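Local coordinates for protein acyl-coenzyme A oxidase 1 (Yarrowia lipolytica, PDB 5Y9D) that uses FAD and molecular oxygen to oxidise saturated acyl-CoA to trans-2-enoyl-CoA with release of hydrogen peroxide in peroxisomal fatty acid beta-oxidation, at residues A[31-34]-A[35-39]. Sequence-based numbering, arbitrary orientation.
Sequences VEMA and KERGK
Met33 and Arg37, one helical turn apart, meet because each directs CG anti to its own backbone N (chi1 -177° for Met33), after which bends in both chains bring thioether and guanidinium together at a slant. CG of Met33 lies 3.6 Å from NH2 of Arg37, and Met33 SD is 3.8 Å from Arg37 NH1, distances that fit van der Waals contact. On another side of the helix the aliphatic part of Lys35 packs across the Glu32 carboxylate, with Lys35 CD 3.7 Å from Glu32 OE2, and alongside Val31, whose CG1 is 4.2 Å from Lys35 CD. The charged ends do not pair: Lys35 NZ stays 5.1 Å from Glu32 OE2.

The backbone supplies consecutive i to i+4 bonds, evidence of regular alpha-helix: Glu36 N to Glu32 O is 2.9 Å with an N-H...O angle of 161°, whereas Gly38 N to Ala34 O, at 3.0 Å, is more bent (137°).

The carboxylates are held mainly by residues from other parts of the chain. Lys350 bridges OE1 of Glu32 and OE2 of Glu36, which probably eases the proximity of two like charges; Arg338 takes Glu32 OE2, and Arg637 takes Glu36 OE1. A glutamine in place of Glu32 would probably leave Arg338 and Lys350 short of a neutralising charge.

Arg37 forms a salt bridge from NE to Asp645 and a hydrogen bond from NH1 to the backbone carbonyl of Tyr661, with a cation-pi contact to the Tyr661 ring. Thus helix 28-38, near the N-terminus, is seated on helix 640-646, where Met33, Glu36 and Arg37 all touch Ile641.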
ATOM      1  N   VAL A  31       0.480   9.283 -31.306  1.00 31.10           N
ATOM      2  CA  VAL A  31       0.097   8.606 -32.531  1.00 33.21           C
ATOM      3  C   VAL A  31      -0.526   7.282 -32.150  1.00 31.28           C
ATOM      4  O   VAL A  31      -1.588   6.939 -32.650  1.00 31.67           O
ATOM      5  CB  VAL A  31       1.296   8.458 -33.504  1.00 34.13           C
ATOM      6  CG1 VAL A  31       0.919   7.603 -34.698  1.00 32.31           C
ATOM      7  CG2 VAL A  31       1.778   9.846 -33.945  1.00 32.19           C
ATOM      8  N   GLU A  32       0.104   6.575 -31.218  1.00 31.77           N
ATOM      9  CA  GLU A  32      -0.469   5.324 -30.700  1.00 34.48           C
ATOM     10  C   GLU A  32      -1.792   5.486 -30.000  1.00 33.30           C
ATOM     11  O   GLU A  32      -2.676   4.663 -30.177  1.00 33.42           O
ATOM     12  CB  GLU A  32       0.502   4.608 -29.769  1.00 36.60           C
ATOM     13  CG  GLU A  32       1.629   3.905 -30.525  1.00 40.46           C
ATOM     14  CD  GLU A  32       1.120   2.884 -31.534  1.00 44.89           C
ATOM     15  OE1 GLU A  32       0.131   2.155 -31.233  1.00 45.14           O
ATOM     16  OE2 GLU A  32       1.709   2.818 -32.640  1.00 49.04           O
ATOM     17  N   MET A  33      -1.934   6.537 -29.202  1.00 32.82           N
ATOM     18  CA  MET A  33      -3.188   6.771 -28.498  1.00 31.33           C
ATOM     19  C   MET A  33      -4.339   7.069 -29.452  1.00 30.68           C
ATOM     20  O   MET A  33      -5.457   6.653 -29.211  1.00 33.71           O
ATOM     21  CB  MET A  33      -3.035   7.882 -27.459  1.00 31.86           C
ATOM     22  CG  MET A  33      -4.298   8.152 -26.622  1.00 34.25           C
ATOM     23  SD  MET A  33      -4.770   6.869 -25.424  1.00 35.25           S
ATOM     24  CE  MET A  33      -3.385   6.974 -24.290  1.00 35.87           C
ATOM     25  N   ALA A  34      -4.077   7.779 -30.537  1.00 30.77           N
ATOM     26  CA  ALA A  34      -5.114   8.087 -31.528  1.00 30.87           C
ATOM     27  C   ALA A  34      -5.579   6.801 -32.218  1.00 30.95           C
ATOM     28  O   ALA A  34      -6.770   6.639 -32.501  1.00 33.43           O
ATOM     29  CB  ALA A  34      -4.606   9.111 -32.551  1.00 29.08           C
ATOM     30  N   LYS A  35      -4.649   5.882 -32.436  1.00 31.79           N
ATOM     31  CA  LYS A  35      -4.942   4.573 -33.032  1.00 35.09           C
ATOM     32  C   LYS A  35      -5.784   3.765 -32.079  1.00 35.38           C
ATOM     33  O   LYS A  35      -6.820   3.203 -32.473  1.00 37.71           O
ATOM     34  CB  LYS A  35      -3.642   3.807 -33.361  1.00 37.80           C
ATOM     35  CG  LYS A  35      -2.768   4.533 -34.392  1.00 41.53           C
ATOM     36  CD  LYS A  35      -1.307   4.079 -34.410  1.00 44.86           C
ATOM     37  CE  LYS A  35      -1.096   2.820 -35.248  1.00 46.56           C
ATOM     38  NZ  LYS A  35      -1.335   3.084 -36.697  1.00 50.29           N
ATOM     39  N   GLU A  36      -5.359   3.726 -30.816  1.00 34.53           N
ATOM     40  CA  GLU A  36      -6.082   2.950 -29.807  1.00 34.40           C
ATOM     41  C   GLU A  36      -7.486   3.467 -29.709  1.00 33.15           C
ATOM     42  O   GLU A  36      -8.417   2.690 -29.587  1.00 31.52           O
ATOM     43  CB  GLU A  36      -5.462   3.049 -28.418  1.00 34.61           C
ATOM     44  CG  GLU A  36      -4.191   2.284 -28.212  1.00 34.47           C
ATOM     45  CD  GLU A  36      -4.346   0.774 -28.190  1.00 34.81           C
ATOM     46  OE1 GLU A  36      -5.471   0.220 -28.020  1.00 33.94           O
ATOM     47  OE2 GLU A  36      -3.273   0.136 -28.322  1.00 36.41           O
ATOM     48  N   ARG A  37      -7.623   4.785 -29.775  1.00 34.85           N
ATOM     49  CA  ARG A  37      -8.924   5.429 -29.603  1.00 36.90           C
ATOM     50  C   ARG A  37      -9.824   5.292 -30.850  1.00 36.77           C
ATOM     51  O   ARG A  37     -11.034   5.420 -30.766  1.00 37.50           O
ATOM     52  CB  ARG A  37      -8.751   6.898 -29.171  1.00 34.39           C
ATOM     53  CG  ARG A  37     -10.085   7.582 -28.892  1.00 35.03           C
ATOM     54  CD  ARG A  37      -9.939   8.883 -28.141  1.00 34.41           C
ATOM     55  NE  ARG A  37      -9.420   8.731 -26.785  1.00 32.20           N
ATOM     56  CZ  ARG A  37      -8.264   9.214 -26.355  1.00 33.91           C
ATOM     57  NH1 ARG A  37      -7.895   9.047 -25.087  1.00 36.65           N
ATOM     58  NH2 ARG A  37      -7.465   9.864 -27.172  1.00 34.00           N
ATOM     59  N   GLY A  38      -9.225   5.041 -32.005  1.00 40.37           N
ATOM     60  CA  GLY A  38     -10.005   4.672 -33.196  1.00 40.17           C
ATOM     61  C   GLY A  38     -10.604   3.270 -33.129  1.00 38.41           C
ATOM     62  O   GLY A  38     -11.565   2.987 -33.826  1.00 40.79           O
ATOM     63  N   LYS A  39     -10.056   2.388 -32.287  1.00 36.97           N
ATOM     64  CA  LYS A  39     -10.610   1.024 -32.139  1.00 35.21           C
ATOM     65  C   LYS A  39     -11.960   0.994 -31.419  1.00 34.94           C
ATOM     66  O   LYS A  39     -12.699   0.034 -31.529  1.00 36.87           O
ATOM     67  CB  LYS A  39      -9.670   0.110 -31.367  1.00 35.18           C
ATOM     68  CG  LYS A  39      -8.255  -0.056 -31.910  1.00 35.57           C
ATOM     69  CD  LYS A  39      -7.371  -0.793 -30.899  1.00 36.75           C
ATOM     70  CE  LYS A  39      -6.023  -1.159 -31.512  1.00 40.99           C
ATOM     71  NZ  LYS A  39      -5.181  -2.026 -30.637  1.00 42.74           N
TER